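PDB 6B7K: endo-alpha-(1->5)-L-arabinanase from Bacillus licheniformis, which probably catalyses the endohydrolysis of alpha-(1->5)-arabinofuranosidic linkages in arabinans. Local coordinates for residues Tyr34-Gly39 against Asp114-Gly119; Leu205-Asp210 against Lys240-Gly245; Gln263-Asn268 against Asn289-Asp294. All coordinates share one frame; numbering follows the deposited sequence.

Interaction 1 (Tyr34-Gly39 against Asp114-Gly119); sequences YTFGTG and DRISSG
Tyr-34 and Ile-116 mark the closest approach of the two backbones, with their CA atoms 8.6 Å apart. Residues 34-39 lie along strand 32-38. Residues 114-119 are a loop with a 3-10 turn at 116-118. No hydrogen bond joins the segments, so side chains carry the contact.

The loop is shaped by its own bonds. The carbonyl O of Arg-115 accepts from Ser-118 N and also from Ser-118 OG. Gly-119 N bonds to Ile-116 O at 3.0 Å and closes the turn.

Ile-116 makes most of the contact with the strand. CG2 sits over the centre of the Tyr-34 ring, 4.1 Å from the ring centroid and only 3° off the normal. This is a CH-pi contact made squarely on the face. CG1 points anti to the carbonyl carbon (chi1 -62°), and the extended chain carries CD1 on to Phe-36. There CD1 lies at the ring edge, near the ring plane, 3.9 Å from Phe-36 CE1. Ile-116 CG2 also reaches Phe-36 CZ, at 4.0 Å. One isoleucine thus meets one ring by its face and the other by its edge. At the margin, Tyr-34 OH lies 4.1 Å from Ser-117 CB, a loose contact.

Ile-85 and Ile-27 also pack on Ile-116. Glu-29 accepts a hydrogen bond from Ile-116 N, which ties the turn to strand 25-29.

The family 43 catalytic domain is a five-bladed beta-propeller. Here a loop between the two outer strands of one blade packs on the second strand of the blade before it. The contact is an apolar seam between adjacent blades, typical of propellers.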
# COMPACT_ATOMS: atom_id res chain seq x y z
N TYR A 34 -2.28 4.90 -13.98
CA TYR A 34 -2.10 5.91 -12.95
C TYR A 34 -1.44 5.27 -11.74
O TYR A 34 -1.98 4.30 -11.19
CB TYR A 34 -3.43 6.56 -12.55
CG TYR A 34 -4.04 7.44 -13.62
CD1 TYR A 34 -3.59 8.74 -13.82
CD2 TYR A 34 -5.07 6.97 -14.42
CE1 TYR A 34 -4.14 9.54 -14.80
CE2 TYR A 34 -5.64 7.77 -15.40
CZ TYR A 34 -5.17 9.06 -15.59
OH TYR A 34 -5.73 9.85 -16.56
N THR A 35 -0.30 5.80 -11.33
CA THR A 35 0.37 5.38 -10.11
C THR A 35 0.21 6.49 -9.07
O THR A 35 0.69 7.61 -9.28
CB THR A 35 1.85 5.08 -10.34
OG1 THR A 35 1.99 3.95 -11.21
CG2 THR A 35 2.54 4.78 -9.03
N PHE A 36 -0.48 6.18 -7.98
CA PHE A 36 -0.59 7.08 -6.84
C PHE A 36 0.54 6.77 -5.87
O PHE A 36 0.81 5.60 -5.58
CB PHE A 36 -1.95 6.93 -6.16
CG PHE A 36 -3.10 7.49 -6.95
CD1 PHE A 36 -3.59 6.83 -8.06
CD2 PHE A 36 -3.70 8.68 -6.57
CE1 PHE A 36 -4.65 7.34 -8.79
CE2 PHE A 36 -4.77 9.20 -7.29
CZ PHE A 36 -5.24 8.53 -8.40
N GLY A 37 1.19 7.82 -5.37
CA GLY A 37 2.32 7.64 -4.48
C GLY A 37 2.35 8.71 -3.40
O GLY A 37 1.54 9.64 -3.40
N THR A 38 3.28 8.54 -2.47
CA THR A 38 3.52 9.54 -1.44
C THR A 38 3.86 10.87 -2.09
O THR A 38 4.66 10.93 -3.03
CB THR A 38 4.64 9.09 -0.51
OG1 THR A 38 4.22 7.92 0.21
CG2 THR A 38 5.00 10.18 0.48
N GLY A 39 3.25 11.94 -1.59
CA GLY A 39 3.37 13.22 -2.26
C GLY A 39 4.79 13.74 -2.29
O GLY A 39 5.59 13.51 -1.38
N ASP A 114 -15.58 9.86 -9.35
CA ASP A 114 -16.18 8.99 -10.36
C ASP A 114 -15.25 8.72 -11.53
O ASP A 114 -15.47 7.76 -12.28
CB ASP A 114 -17.48 9.60 -10.89
CG ASP A 114 -17.23 10.77 -11.83
OD1 ASP A 114 -16.55 11.73 -11.43
OD2 ASP A 114 -17.69 10.71 -12.99
N ARG A 115 -14.22 9.55 -11.71
CA ARG A 115 -13.33 9.43 -12.86
C ARG A 115 -12.04 10.17 -12.53
O ARG A 115 -12.06 11.39 -12.32
CB ARG A 115 -13.98 10.01 -14.12
CG ARG A 115 -13.05 10.04 -15.33
CD ARG A 115 -13.80 10.44 -16.59
NE ARG A 115 -14.45 11.74 -16.46
CZ ARG A 115 -13.89 12.89 -16.80
NH1 ARG A 115 -12.66 12.92 -17.29
NH2 ARG A 115 -14.56 14.03 -16.65
N ILE A 116 -10.93 9.43 -12.48
CA ILE A 116 -9.65 10.02 -12.09
C ILE A 116 -9.27 11.16 -13.03
O ILE A 116 -8.69 12.17 -12.59
CB ILE A 116 -8.57 8.93 -12.04
CG1 ILE A 116 -8.92 7.89 -10.98
CG2 ILE A 116 -7.20 9.54 -11.76
CD1 ILE A 116 -7.90 6.78 -10.84
N SER A 117 -9.60 11.04 -14.31
CA SER A 117 -9.21 12.06 -15.28
C SER A 117 -9.95 13.38 -15.10
O SER A 117 -9.57 14.37 -15.73
CB SER A 117 -9.42 11.54 -16.71
OG SER A 117 -10.79 11.50 -17.04
N SER A 118 -10.98 13.42 -14.25
CA SER A 118 -11.60 14.70 -13.94
C SER A 118 -10.76 15.52 -12.98
O SER A 118 -10.88 16.75 -12.96
CB SER A 118 -13.00 14.49 -13.35
OG SER A 118 -12.93 14.09 -11.99
N GLY A 119 -9.91 14.87 -12.18
CA GLY A 119 -9.09 15.57 -11.21
C GLY A 119 -9.84 16.15 -10.03
O GLY A 119 -9.25 16.87 -9.23

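Interaction 2 (Leu205-Asp210 against Lys240-Gly245); sequences LFVSFD and KNMMNG
Met-242 reaches from its loop to Leu-205 and Val-207 on strand 202-209. Its CG is anti to the carbonyl carbon, and the next torsion is extended (chi2 -167°). The chain then bends at the sulfur (chi3 67°), which turns the methyl toward Val-207. Met-242 CE and Val-207 CG2 meet tip to tip at 3.7 Å. The other valine branch, CG1, is 4.1 Å from the same CE.

Leu-205 is met at a slant. Its CD2 lies 4.1 Å from Met-242 SD. The sulfur is also 4.0 Å from the backbone O of Leu-205. All these are apolar or van der Waals contacts, with no hydrogen bond between the segments.

Further along the strand, Phe-209 approaches the end of the loop. Its CZ comes within 4.2 Å of Gly-245 O. Arg-184 makes a cation-pi contact with the same ring.

Met-242 is the middle residue of an Asx turn. Asn-241 OD1 accepts from Met-243 N at 2.8 Å, with the donor above the carbonyl plane of the amide. Asn-244 N bonds back to Asn-241 O.

Tyr-234 and Ala-182 also touch Met-242, and Ala-182 belongs to the preceding sheet. Glu-192, the predicted proton donor, lies on the strand next to 202-209, its side chain about 7 Å from that of Val-207. The arrangement is that of a propeller blade in which the long loop between the third and fourth strands folds back on the second, beside the junction with the preceding blade.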
# COMPACT_ATOMS: atom_id res chain seq x y z
N LEU A 205 -1.91 -12.11 1.37
CA LEU A 205 -1.46 -10.89 2.02
C LEU A 205 0.01 -10.66 1.68
O LEU A 205 0.87 -11.43 2.10
CB LEU A 205 -1.67 -10.96 3.53
CG LEU A 205 -0.96 -9.88 4.35
CD1 LEU A 205 -1.45 -8.49 3.95
CD2 LEU A 205 -1.14 -10.11 5.84
N PHE A 206 0.29 -9.60 0.92
CA PHE A 206 1.65 -9.14 0.71
C PHE A 206 1.98 -8.08 1.75
O PHE A 206 1.11 -7.31 2.15
CB PHE A 206 1.83 -8.56 -0.70
CG PHE A 206 1.53 -9.52 -1.81
CD1 PHE A 206 0.22 -9.76 -2.20
CD2 PHE A 206 2.55 -10.16 -2.48
CE1 PHE A 206 -0.06 -10.63 -3.23
CE2 PHE A 206 2.28 -11.03 -3.51
CZ PHE A 206 0.97 -11.27 -3.89
N VAL A 207 3.24 -8.05 2.18
CA VAL A 207 3.71 -7.07 3.16
C VAL A 207 5.14 -6.67 2.80
O VAL A 207 5.78 -7.27 1.94
CB VAL A 207 3.67 -7.60 4.61
CG1 VAL A 207 2.24 -7.85 5.07
CG2 VAL A 207 4.51 -8.85 4.74
N SER A 208 5.63 -5.64 3.48
CA SER A 208 7.00 -5.18 3.35
C SER A 208 7.72 -5.38 4.67
O SER A 208 7.19 -5.03 5.73
CB SER A 208 7.04 -3.71 2.93
OG SER A 208 6.40 -3.52 1.68
N PHE A 209 8.92 -5.95 4.61
CA PHE A 209 9.72 -6.25 5.79
C PHE A 209 10.85 -5.24 5.95
O PHE A 209 11.41 -4.75 4.96
CB PHE A 209 10.31 -7.66 5.72
CG PHE A 209 9.35 -8.75 6.11
CD1 PHE A 209 8.10 -8.45 6.65
CD2 PHE A 209 9.70 -10.08 5.96
CE1 PHE A 209 7.23 -9.46 7.01
CE2 PHE A 209 8.84 -11.10 6.32
CZ PHE A 209 7.60 -10.78 6.85
N ASP A 210 11.16 -4.93 7.21
CA ASP A 210 12.37 -4.19 7.60
C ASP A 210 12.33 -2.72 7.19
O ASP A 210 11.25 -2.15 7.01
CB ASP A 210 13.61 -4.90 7.04
CG ASP A 210 13.65 -6.38 7.37
OD1 ASP A 210 13.38 -6.74 8.54
OD2 ASP A 210 13.95 -7.19 6.46
N LYS A 240 4.55 -21.10 8.24
CA LYS A 240 4.76 -20.21 9.37
C LYS A 240 3.70 -19.11 9.36
O LYS A 240 3.50 -18.43 8.35
CB LYS A 240 6.16 -19.59 9.32
CG LYS A 240 6.58 -18.90 10.60
CD LYS A 240 8.00 -18.37 10.50
CE LYS A 240 8.44 -17.74 11.82
NZ LYS A 240 9.77 -17.06 11.69
N ASN A 241 3.02 -18.95 10.49
CA ASN A 241 2.00 -17.91 10.61
C ASN A 241 2.65 -16.54 10.50
O ASN A 241 3.69 -16.27 11.11
CB ASN A 241 1.27 -18.05 11.95
CG ASN A 241 -0.00 -17.22 12.01
OD1 ASN A 241 -0.09 -16.13 11.44
ND2 ASN A 241 -1.00 -17.74 12.72
N MET A 242 2.04 -15.67 9.69
CA MET A 242 2.54 -14.31 9.54
C MET A 242 2.44 -13.50 10.83
O MET A 242 3.06 -12.44 10.92
CB MET A 242 1.81 -13.59 8.41
CG MET A 242 2.00 -14.25 7.04
SD MET A 242 1.46 -13.22 5.66
CE MET A 242 2.65 -11.88 5.75
N MET A 243 1.66 -13.97 11.81
CA MET A 243 1.61 -13.32 13.11
C MET A 243 2.84 -13.62 13.97
O MET A 243 3.06 -12.94 14.97
CB MET A 243 0.35 -13.74 13.87
CG MET A 243 -0.89 -12.94 13.49
SD MET A 243 -0.72 -11.18 13.87
CE MET A 243 -0.60 -11.21 15.65
N ASN A 244 3.63 -14.63 13.60
CA ASN A 244 4.89 -14.94 14.27
C ASN A 244 6.09 -14.62 13.39
O ASN A 244 7.14 -15.25 13.51
CB ASN A 244 4.93 -16.40 14.70
CG ASN A 244 4.15 -16.65 15.99
OD1 ASN A 244 3.38 -15.81 16.44
ND2 ASN A 244 4.36 -17.82 16.58
N GLY A 245 5.94 -13.64 12.49
CA GLY A 245 7.00 -13.29 11.57
C GLY A 245 7.03 -14.10 10.29
O GLY A 245 8.01 -14.00 9.55

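Interaction 3 (Gln263-Asn268 against Asn289-Asp294); sequences QDVLNN and NDLYWD. With CA (calcium ion), chain F.
One hydrogen bond crosses between these segments, from Trp-293 NE1 to the backbone O of Asn-268. It is 3.3 Å long and fairly straight, with an N-H...O angle of 158°. The oxygen lies in the plane of the indole, at its edge. Seen from the acceptor, the donor stands above the carbonyl plane.

The Asn-268 amide is nearly perpendicular to the indole, and its OD1 is 4.1 Å from Trp-293 CZ2. The polar end of this amide is held elsewhere: OD1 by Thr-197 and ND2 by Tyr-198 O.

The apolar contact is Val-265 CG1 with Leu-291 CD2, at 3.9 Å. Leu-291 CG is anti to the backbone N (chi1 -165°), which carries CD2 across to the valine.

Metal binding occupies the inner end of residues 263-268. Asp-264 grips the calcium ion with both carboxylate oxygens, OD2 at 2.5 Å and OD1 at 2.7 Å. A water 2.6 Å from the calcium ion donates to Val-265 O. Asp-264 OD1 also accepts from Val-265 N. Asp-84 and Asp-142 complete the aspartates of the site.

Strands 257-266 and 284-293 lie in one antiparallel sheet, with 270-277 between them. The contact therefore spans the intervening strand near its start, while Phe-206 of strand 202-209 packs on both Val-265 and Leu-291.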
# COMPACT_ATOMS: atom_id res chain seq x y z
N GLN A 263 4.66 -2.60 -1.87
CA GLN A 263 4.12 -3.13 -3.11
C GLN A 263 2.60 -3.01 -3.13
O GLN A 263 1.96 -2.67 -2.14
CB GLN A 263 4.54 -4.59 -3.30
CG GLN A 263 3.74 -5.56 -2.44
CD GLN A 263 3.87 -5.28 -0.95
OE1 GLN A 263 4.95 -4.99 -0.45
NE2 GLN A 263 2.75 -5.34 -0.24
N ASP A 264 2.03 -3.30 -4.30
CA ASP A 264 0.59 -3.43 -4.46
C ASP A 264 0.35 -4.23 -5.72
O ASP A 264 1.16 -4.22 -6.65
CB ASP A 264 -0.10 -2.06 -4.53
CG ASP A 264 -1.56 -2.13 -4.13
OD1 ASP A 264 -2.09 -3.25 -3.96
OD2 ASP A 264 -2.19 -1.06 -3.96
N VAL A 265 -0.77 -4.95 -5.75
CA VAL A 265 -1.12 -5.82 -6.86
C VAL A 265 -2.40 -5.32 -7.52
O VAL A 265 -3.31 -4.83 -6.84
CB VAL A 265 -1.28 -7.29 -6.40
CG1 VAL A 265 0.05 -7.86 -5.96
CG2 VAL A 265 -2.31 -7.39 -5.28
N LEU A 266 -2.46 -5.43 -8.84
CA LEU A 266 -3.61 -4.99 -9.62
C LEU A 266 -4.10 -6.13 -10.50
O LEU A 266 -3.32 -6.71 -11.26
CB LEU A 266 -3.26 -3.78 -10.50
CG LEU A 266 -4.29 -3.37 -11.56
CD1 LEU A 266 -5.58 -2.90 -10.91
CD2 LEU A 266 -3.72 -2.31 -12.49
N ASN A 267 -5.39 -6.44 -10.38
CA ASN A 267 -6.06 -7.42 -11.23
C ASN A 267 -5.42 -8.80 -11.17
O ASN A 267 -5.55 -9.59 -12.10
CB ASN A 267 -6.12 -6.92 -12.69
CG ASN A 267 -7.30 -7.49 -13.46
OD1 ASN A 267 -8.25 -8.00 -12.87
ND2 ASN A 267 -7.24 -7.39 -14.78
N ASN A 268 -4.71 -9.09 -10.07
CA ASN A 268 -4.04 -10.38 -9.87
C ASN A 268 -3.09 -10.70 -11.01
O ASN A 268 -2.97 -11.86 -11.43
CB ASN A 268 -5.06 -11.51 -9.68
CG ASN A 268 -5.69 -11.50 -8.30
OD1 ASN A 268 -5.09 -11.04 -7.34
ND2 ASN A 268 -6.90 -12.04 -8.21
N ASN A 289 5.96 -5.24 -12.38
CA ASN A 289 6.15 -6.60 -12.86
C ASN A 289 4.80 -7.23 -13.14
O ASN A 289 3.81 -6.96 -12.45
CB ASN A 289 6.91 -7.46 -11.84
CG ASN A 289 8.39 -7.17 -11.82
OD1 ASN A 289 9.18 -7.91 -12.40
ND2 ASN A 289 8.77 -6.09 -11.16
N ASP A 290 4.76 -8.08 -14.17
CA ASP A 290 3.64 -8.98 -14.35
C ASP A 290 3.75 -10.11 -13.33
O ASP A 290 4.75 -10.83 -13.30
CB ASP A 290 3.62 -9.54 -15.77
CG ASP A 290 3.14 -8.53 -16.79
OD1 ASP A 290 2.76 -7.41 -16.39
OD2 ASP A 290 3.14 -8.85 -18.00
N LEU A 291 2.73 -10.24 -12.49
CA LEU A 291 2.75 -11.23 -11.42
C LEU A 291 2.12 -12.54 -11.90
O LEU A 291 1.03 -12.53 -12.47
CB LEU A 291 2.00 -10.72 -10.19
CG LEU A 291 2.28 -11.51 -8.91
CD1 LEU A 291 3.75 -11.39 -8.53
CD2 LEU A 291 1.39 -11.04 -7.77
N TYR A 292 2.82 -13.64 -11.67
CA TYR A 292 2.34 -14.97 -12.05
C TYR A 292 2.14 -15.81 -10.79
O TYR A 292 2.37 -15.36 -9.67
CB TYR A 292 3.32 -15.64 -13.02
CG TYR A 292 3.59 -14.80 -14.24
CD1 TYR A 292 2.71 -14.82 -15.32
CD2 TYR A 292 4.70 -13.98 -14.31
CE1 TYR A 292 2.95 -14.05 -16.44
CE2 TYR A 292 4.95 -13.21 -15.42
CZ TYR A 292 4.07 -13.24 -16.49
OH TYR A 292 4.32 -12.47 -17.59
N TRP A 293 1.70 -17.05 -11.00
CA TRP A 293 1.37 -17.95 -9.90
C TRP A 293 1.82 -19.35 -10.28
O TRP A 293 1.52 -19.83 -11.37
CB TRP A 293 -0.13 -17.91 -9.59
CG TRP A 293 -0.69 -16.51 -9.55
CD1 TRP A 293 -1.02 -15.73 -10.62
CD2 TRP A 293 -0.97 -15.72 -8.38
NE1 TRP A 293 -1.49 -14.51 -10.19
CE2 TRP A 293 -1.47 -14.48 -8.82
CE3 TRP A 293 -0.85 -15.95 -7.01
CZ2 TRP A 293 -1.86 -13.47 -7.94
CZ3 TRP A 293 -1.23 -14.94 -6.13
CH2 TRP A 293 -1.73 -13.72 -6.60
N ASP A 294 2.54 -20.01 -9.36
CA ASP A 294 3.15 -21.30 -9.67
C ASP A 294 2.11 -22.42 -9.66
O ASP A 294 0.90 -22.16 -9.70
CB ASP A 294 4.28 -21.61 -8.69
CG ASP A 294 3.84 -21.61 -7.23
OD1 ASP A 294 2.62 -21.65 -6.96
OD2 ASP A 294 4.72 -21.58 -6.34
CA CA F . -4.41 -2.00 -3.27
O HOH W 1 -4.92 -3.75 -5.13

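Overall arrangement
The three contacts follow one another along the chain and belong to one five-bladed propeller. Interaction 1 joins the first two sheets. Interaction 2 lies within the fourth, and interaction 3 within the last. Interactions 1 and 2 sit on opposite sides of the chain's centre, their centres about 29 Å apart. Interaction 3 is about 21 Å from interaction 1 and 18 Å from interaction 2, centre to centre. Only interactions 2 and 3 touch: Ser-208 OG lies 3.0 Å from Gln-263 OE1, where adjacent blades meet. Interaction 3 supplies Asp-264 to the calcium site, whose three aspartates come from three different sheets. The side chains of Phe-36 and Leu-205 lie about 9 and 10 Å from a bound calcium ion.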